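Long-range contacts in uncharacterized protein (Pyrococcus furiosus, PDB 4XLZ), which probably removes an acetyl group from N,N'-diacetylchitobiose, as a metal-binding deacetylase of carbohydrate esterase family 14: residues G135-D140 with F186-Y191; K194-V199 with G249-P254. All blocks are in the same frame, centred on the assembly; numbering follows the deposited sequence.

Interaction 1: G135-D140 with F186-Y191; sequences GVFAPD and FIALYY
The shortest direct bond between the two strands runs from Ala-188 N to Val-136 O, 2.8 Å. It is one of five backbone hydrogen bonds that alternate between the parallel strands 135-139 and 186-190, starting with Val-136 N to Phe-186 O and ending with Asp-140 N to Tyr-190 O. Past the last bond, one water donates to both Asp-140 O and Tyr-191 O and joins the two backbones just beyond the strands.

Gly-135, Phe-137, Phe-186 and Ala-188 mark one face of the sheet. CG of Phe-186 lies between the backbone N and the carbonyl carbon (chi1 65°), and the ring lies over Gly-135. Gly-135 CA sits 3.6 Å from the centroid of the Phe-186 ring, in a CH-pi contact. With no side chain on Gly-135, the ring can lie directly over its CA. Phe-186 also turns its edge to the face of Phe-137 in an offset edge-to-face pair, planes at 86°. Ala-188 CB packs against the same Phe-137 ring, 3.5 Å from CE2.

With CG of Tyr-190 between N and the carbonyl carbon (chi1 62°), the ring has Pro-139 N over one face, toward the rim. Its hydroxyl is hydrogen-bonded to Ile-37 O. On the other side of the sheet Leu-189 CD2 comes within 4.4 Å of Ala-138 CB. Helix 149-164 covers Val-136, Ala-138 and Ile-187 there, while helix 43-57 packs on Phe-137 and Tyr-190. Tyr-191 OH is hydrogen-bonded to the cadmium ligand Asp-43. The arrangement is that of neighbouring parallel strands in a three-layer alpha/beta/alpha fold, as in the GlcNAc-PI de-N-acetylase family.

Interaction 2: K194-V199 with G249-P254; sequences KPNYIV and GFRVMP
Tyr-197 and Phe-250 form an antiparallel hydrogen-bonded pair, and Ile-198 with Gly-249 the next, non-hydrogen-bonded pair. Phe-250 O accepts two backbone bonds, from Asn-196 N at 2.8 Å and from Tyr-197 N at 3.1 Å. Phe-250 N returns a bond to Tyr-197 O.

The side chain of Asn-196 extends the pairing. Its CG lies between the backbone N and the carbonyl carbon (chi1 51°), and the amide meets the backbone of Val-252 with both ends. Val-252 N donates to Asn-196 OD1 at 2.8 Å, nearly straight (171°) and on a lone pair. Asn-196 ND2 donates to Val-252 O at 2.9 Å, and also to Ile-267 O. An alanine here would probably leave Val-252 N, Val-252 O and Ile-267 O without these partners, and the chain at Val-252 less firmly held.

Arg-251 runs extended from CG to NE alongside Lys-194 O. Its NH1 donates to Lys-194 O at 3.0 Å, with the oxygen in the guanidinium plane. Asn-196 ND2 lies over one face of that group, toward the rim. Arg-251 NH2 forms a salt bridge with the C-terminal carboxylate of Ile-267, so both side chains help to fix the chain end. Tyr-145 of a third subunit packs on Lys-194 and Arg-251.

Val-199 CG2 touches Phe-250 CE2 at 3.8 Å. Gly-249, without a side chain, lets Ile-198 CD1 and Pro-195 CB come close to its CA. Asn-196 and Tyr-197 facing the single residue Phe-250 make this a classic beta bulge in a two-stranded antiparallel sheet.

How the interactions relate
The centres of interactions 1 and 2 lie about 9 Å apart, and the two touch directly. Strand 186-190, at the edge of the parallel sheet, is followed in the chain by strand 197-200. Segment 249-254 lies against strand 186-190: Leu-189 O and Arg-251 N are 2.9 Å apart, a probable hydrogen bond. The Phe-250 ring packs on both contacts, with CE1 3.7 Å from Phe-137 CD2 and 3.9 Å from Tyr-190 CB. Phe-28 packs on Phe-137, Phe-186, Tyr-197 and Phe-250, so it borders both contacts. Interaction 1 is linked to the cadmium site of His-40, Asp-43 and His-151 through Tyr-191, which also packs on Ile-260 of a second subunit. Interaction 2 reaches the C-terminus and a third subunit.

Interaction 1: G135-D140 with F186-Y191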
loop_
_atom_site.group_PDB
_atom_site.type_symbol
_atom_site.label_atom_id
_atom_site.label_comp_id
_atom_site.label_asym_id
_atom_site.label_seq_id
_atom_site.Cartn_x
_atom_site.Cartn_y
_atom_site.Cartn_z
ATOM N N GLY A 135 21.122 -24.859 -5.508
ATOM C CA GLY A 135 21.758 -23.524 -5.174
ATOM C C GLY A 135 20.920 -22.448 -5.812
ATOM O O GLY A 135 20.276 -22.598 -6.833
ATOM N N VAL A 136 20.984 -21.315 -5.054
ATOM C CA VAL A 136 20.408 -20.028 -5.572
ATOM C C VAL A 136 21.445 -18.906 -5.494
ATOM O O VAL A 136 22.100 -18.801 -4.426
ATOM C CB VAL A 136 19.106 -19.693 -4.716
ATOM C CG1 VAL A 136 18.567 -18.296 -5.175
ATOM C CG2 VAL A 136 18.033 -20.654 -4.983
ATOM N N PHE A 137 21.568 -18.198 -6.606
ATOM C CA PHE A 137 22.459 -17.043 -6.674
ATOM C C PHE A 137 21.583 -15.766 -6.781
ATOM O O PHE A 137 20.579 -15.749 -7.495
ATOM C CB PHE A 137 23.313 -17.099 -7.954
ATOM C CG PHE A 137 24.336 -18.236 -7.960
ATOM C CD1 PHE A 137 23.936 -19.502 -8.323
ATOM C CD2 PHE A 137 25.666 -17.984 -7.638
ATOM C CE1 PHE A 137 24.915 -20.591 -8.299
ATOM C CE2 PHE A 137 26.620 -19.021 -7.613
ATOM C CZ PHE A 137 26.248 -20.344 -7.973
ATOM N N ALA A 138 22.023 -14.718 -6.098
ATOM C CA ALA A 138 21.295 -13.427 -6.169
ATOM C C ALA A 138 22.273 -12.295 -5.832
ATOM O O ALA A 138 23.343 -12.562 -5.229
ATOM C CB ALA A 138 20.136 -13.447 -5.104
ATOM N N PRO A 139 21.903 -11.034 -6.123
ATOM C CA PRO A 139 22.773 -9.920 -5.671
ATOM C C PRO A 139 22.895 -9.801 -4.178
ATOM O O PRO A 139 21.909 -10.099 -3.484
ATOM C CB PRO A 139 22.080 -8.642 -6.228
ATOM C CG PRO A 139 21.240 -9.195 -7.439
ATOM C CD PRO A 139 20.758 -10.574 -6.925
ATOM N N ASP A 140 24.021 -9.335 -3.687
ATOM C CA ASP A 140 24.180 -9.066 -2.257
ATOM C C ASP A 140 23.451 -7.751 -1.959
ATOM O O ASP A 140 23.892 -6.684 -2.389
ATOM C CB ASP A 140 25.707 -8.907 -2.049
ATOM C CG ASP A 140 26.064 -8.601 -0.617
ATOM O OD1 ASP A 140 27.293 -8.730 -0.250
ATOM O OD2 ASP A 140 25.181 -8.219 0.194
ATOM N N PHE A 186 22.521 -24.255 -0.897
ATOM C CA PHE A 186 23.357 -23.031 -0.650
ATOM C C PHE A 186 22.739 -21.847 -1.368
ATOM O O PHE A 186 22.089 -21.982 -2.460
ATOM C CB PHE A 186 24.852 -23.228 -1.159
ATOM C CG PHE A 186 24.974 -23.391 -2.672
ATOM C CD1 PHE A 186 24.970 -24.673 -3.247
ATOM C CD2 PHE A 186 25.214 -22.206 -3.491
ATOM C CE1 PHE A 186 25.120 -24.730 -4.668
ATOM C CE2 PHE A 186 25.344 -22.293 -4.870
ATOM C CZ PHE A 186 25.330 -23.563 -5.449
ATOM N N ILE A 187 23.060 -20.711 -0.760
ATOM C CA ILE A 187 22.865 -19.371 -1.464
ATOM C C ILE A 187 24.317 -18.848 -1.750
ATOM O O ILE A 187 25.240 -18.981 -0.887
ATOM C CB ILE A 187 22.222 -18.420 -0.492
ATOM C CG1 ILE A 187 20.786 -18.878 -0.371
ATOM C CG2 ILE A 187 22.233 -16.959 -1.091
ATOM C CD1 ILE A 187 20.129 -18.065 0.861
ATOM N N ALA A 188 24.411 -18.203 -2.913
ATOM C CA ALA A 188 25.665 -17.447 -3.121
ATOM C C ALA A 188 25.299 -16.068 -3.621
ATOM O O ALA A 188 24.536 -15.948 -4.567
ATOM C CB ALA A 188 26.546 -18.237 -4.212
ATOM N N LEU A 189 25.903 -15.036 -2.998
ATOM C CA LEU A 189 25.540 -13.627 -3.346
ATOM C C LEU A 189 26.636 -13.113 -4.288
ATOM O O LEU A 189 27.830 -13.120 -3.932
ATOM C CB LEU A 189 25.490 -12.760 -2.092
ATOM C CG LEU A 189 24.409 -13.354 -1.124
ATOM C CD1 LEU A 189 24.514 -12.391 0.082
ATOM C CD2 LEU A 189 23.011 -13.337 -1.738
ATOM N N TYR A 190 26.198 -12.625 -5.440
ATOM C CA TYR A 190 27.162 -11.944 -6.361
ATOM C C TYR A 190 26.970 -10.440 -6.257
ATOM O O TYR A 190 26.193 -9.960 -5.456
ATOM C CB TYR A 190 27.015 -12.468 -7.793
ATOM C CG TYR A 190 25.645 -12.253 -8.523
ATOM C CD1 TYR A 190 24.539 -13.180 -8.365
ATOM C CD2 TYR A 190 25.441 -11.108 -9.292
ATOM C CE1 TYR A 190 23.384 -12.909 -9.048
ATOM C CE2 TYR A 190 24.222 -10.892 -9.968
ATOM C CZ TYR A 190 23.190 -11.786 -9.786
ATOM O OH TYR A 190 22.036 -11.509 -10.505
ATOM N N TYR A 191 27.710 -9.658 -7.059
ATOM C CA TYR A 191 27.701 -8.213 -6.907
ATOM C C TYR A 191 28.052 -7.839 -5.445
ATOM O O TYR A 191 27.281 -7.073 -4.778
ATOM C CB TYR A 191 26.384 -7.553 -7.351
ATOM C CG TYR A 191 26.045 -7.443 -8.832
ATOM C CD1 TYR A 191 27.059 -7.230 -9.799
ATOM C CD2 TYR A 191 24.708 -7.514 -9.251
ATOM C CE1 TYR A 191 26.715 -7.074 -11.119
ATOM C CE2 TYR A 191 24.328 -7.352 -10.616
ATOM C CZ TYR A 191 25.384 -7.150 -11.531
ATOM O OH TYR A 191 24.984 -6.871 -12.773
HETATM O O HOH W 1 24.555 -6.436 -4.987
#

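Interaction 2: K194-V199 with G249-P254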
loop_
_atom_site.group_PDB
_atom_site.type_symbol
_atom_site.label_atom_id
_atom_site.label_comp_id
_atom_site.label_asym_id
_atom_site.label_seq_id
_atom_site.Cartn_x
_atom_site.Cartn_y
_atom_site.Cartn_z
ATOM N N LYS A 194 32.080 -8.152 -0.275
ATOM C CA LYS A 194 32.698 -9.020 0.750
ATOM C C LYS A 194 32.701 -10.460 0.261
ATOM O O LYS A 194 32.114 -11.383 0.864
ATOM C CB LYS A 194 31.938 -8.898 2.110
ATOM C CG LYS A 194 32.148 -7.505 2.784
ATOM C CD LYS A 194 33.589 -7.386 3.340
ATOM C CE LYS A 194 33.823 -6.021 4.028
ATOM N NZ LYS A 194 35.256 -6.033 4.409
ATOM N N PRO A 195 33.332 -10.754 -0.886
ATOM C CA PRO A 195 33.285 -12.130 -1.327
ATOM C C PRO A 195 34.159 -12.999 -0.417
ATOM O O PRO A 195 35.174 -12.510 0.132
ATOM C CB PRO A 195 33.956 -12.044 -2.751
ATOM C CG PRO A 195 34.945 -10.864 -2.583
ATOM C CD PRO A 195 34.214 -9.815 -1.697
ATOM N N ASN A 196 33.796 -14.252 -0.333
ATOM C CA ASN A 196 34.646 -15.247 0.391
ATOM C C ASN A 196 34.932 -16.451 -0.464
ATOM O O ASN A 196 35.563 -17.428 0.021
ATOM C CB ASN A 196 34.166 -15.596 1.788
ATOM C CG ASN A 196 32.722 -15.990 1.823
ATOM O OD1 ASN A 196 32.138 -16.372 0.843
ATOM N ND2 ASN A 196 32.195 -16.001 3.023
ATOM N N TYR A 197 34.450 -16.445 -1.689
ATOM C CA TYR A 197 34.787 -17.506 -2.652
ATOM C C TYR A 197 34.934 -16.854 -4.014
ATOM O O TYR A 197 33.996 -16.102 -4.483
ATOM C CB TYR A 197 33.681 -18.552 -2.677
ATOM C CG TYR A 197 33.945 -19.634 -3.717
ATOM C CD1 TYR A 197 35.074 -20.447 -3.523
ATOM C CD2 TYR A 197 33.132 -19.821 -4.870
ATOM C CE1 TYR A 197 35.368 -21.466 -4.495
ATOM C CE2 TYR A 197 33.470 -20.799 -5.853
ATOM C CZ TYR A 197 34.554 -21.598 -5.604
ATOM O OH TYR A 197 34.794 -22.629 -6.536
ATOM N N ILE A 198 36.084 -17.071 -4.707
ATOM C CA ILE A 198 36.285 -16.419 -6.013
ATOM C C ILE A 198 36.514 -17.505 -7.085
ATOM O O ILE A 198 37.251 -18.494 -6.826
ATOM C CB ILE A 198 37.609 -15.596 -6.038
ATOM C CG1 ILE A 198 37.739 -14.704 -4.860
ATOM C CG2 ILE A 198 37.822 -14.930 -7.433
ATOM C CD1 ILE A 198 36.681 -13.634 -4.887
ATOM N N VAL A 199 35.828 -17.367 -8.212
ATOM C CA VAL A 199 35.958 -18.325 -9.310
ATOM C C VAL A 199 36.896 -17.640 -10.337
ATOM O O VAL A 199 36.680 -16.466 -10.729
ATOM C CB VAL A 199 34.627 -18.547 -9.945
ATOM C CG1 VAL A 199 34.726 -19.429 -11.252
ATOM C CG2 VAL A 199 33.668 -19.263 -8.914
ATOM N N GLY A 249 33.405 -12.909 -7.866
ATOM C CA GLY A 249 33.317 -13.155 -6.458
ATOM C C GLY A 249 31.886 -13.443 -5.945
ATOM O O GLY A 249 30.911 -12.878 -6.496
ATOM N N PHE A 250 31.871 -14.250 -4.893
ATOM C CA PHE A 250 30.567 -14.663 -4.295
ATOM C C PHE A 250 30.793 -14.623 -2.808
ATOM O O PHE A 250 31.839 -14.945 -2.229
ATOM C CB PHE A 250 30.242 -16.101 -4.703
ATOM C CG PHE A 250 30.055 -16.230 -6.161
ATOM C CD1 PHE A 250 28.842 -15.948 -6.807
ATOM C CD2 PHE A 250 31.177 -16.649 -6.983
ATOM C CE1 PHE A 250 28.695 -15.968 -8.187
ATOM C CE2 PHE A 250 31.015 -16.650 -8.370
ATOM C CZ PHE A 250 29.780 -16.354 -9.014
ATOM N N ARG A 251 29.673 -14.301 -2.102
ATOM C CA ARG A 251 29.678 -14.455 -0.673
ATOM C C ARG A 251 28.721 -15.587 -0.304
ATOM O O ARG A 251 27.591 -15.656 -0.708
ATOM C CB ARG A 251 29.195 -13.168 0.068
ATOM C CG ARG A 251 29.307 -13.335 1.577
ATOM C CD ARG A 251 29.013 -12.037 2.290
ATOM N NE ARG A 251 29.159 -12.250 3.744
ATOM C CZ ARG A 251 30.329 -12.279 4.360
ATOM N NH1 ARG A 251 31.478 -12.062 3.672
ATOM N NH2 ARG A 251 30.336 -12.460 5.724
ATOM N N VAL A 252 29.328 -16.529 0.424
ATOM C CA VAL A 252 28.586 -17.717 0.890
ATOM C C VAL A 252 28.706 -17.805 2.379
ATOM O O VAL A 252 29.792 -17.537 2.948
ATOM C CB VAL A 252 29.111 -19.056 0.224
ATOM C CG1 VAL A 252 28.324 -20.277 0.700
ATOM C CG2 VAL A 252 29.111 -18.965 -1.338
HETATM N N MSE A 253 27.607 -18.087 3.093
HETATM C CA MSE A 253 27.670 -18.202 4.544
HETATM C C MSE A 253 26.708 -19.361 4.938
HETATM O O MSE A 253 25.800 -19.745 4.193
HETATM C CB MSE A 253 27.037 -16.952 5.242
HETATM C CG MSE A 253 27.743 -15.618 4.876
HETATM SE SE MSE A 253 27.186 -14.178 6.007
HETATM C CE MSE A 253 25.304 -14.097 5.263
ATOM N N PRO A 254 26.905 -19.927 6.118
ATOM C CA PRO A 254 25.983 -20.918 6.627
ATOM C C PRO A 254 24.598 -20.217 6.717
ATOM O O PRO A 254 24.511 -18.981 7.037
ATOM C CB PRO A 254 26.458 -21.122 8.117
ATOM C CG PRO A 254 27.913 -20.774 8.124
ATOM C CD PRO A 254 27.974 -19.595 7.086
#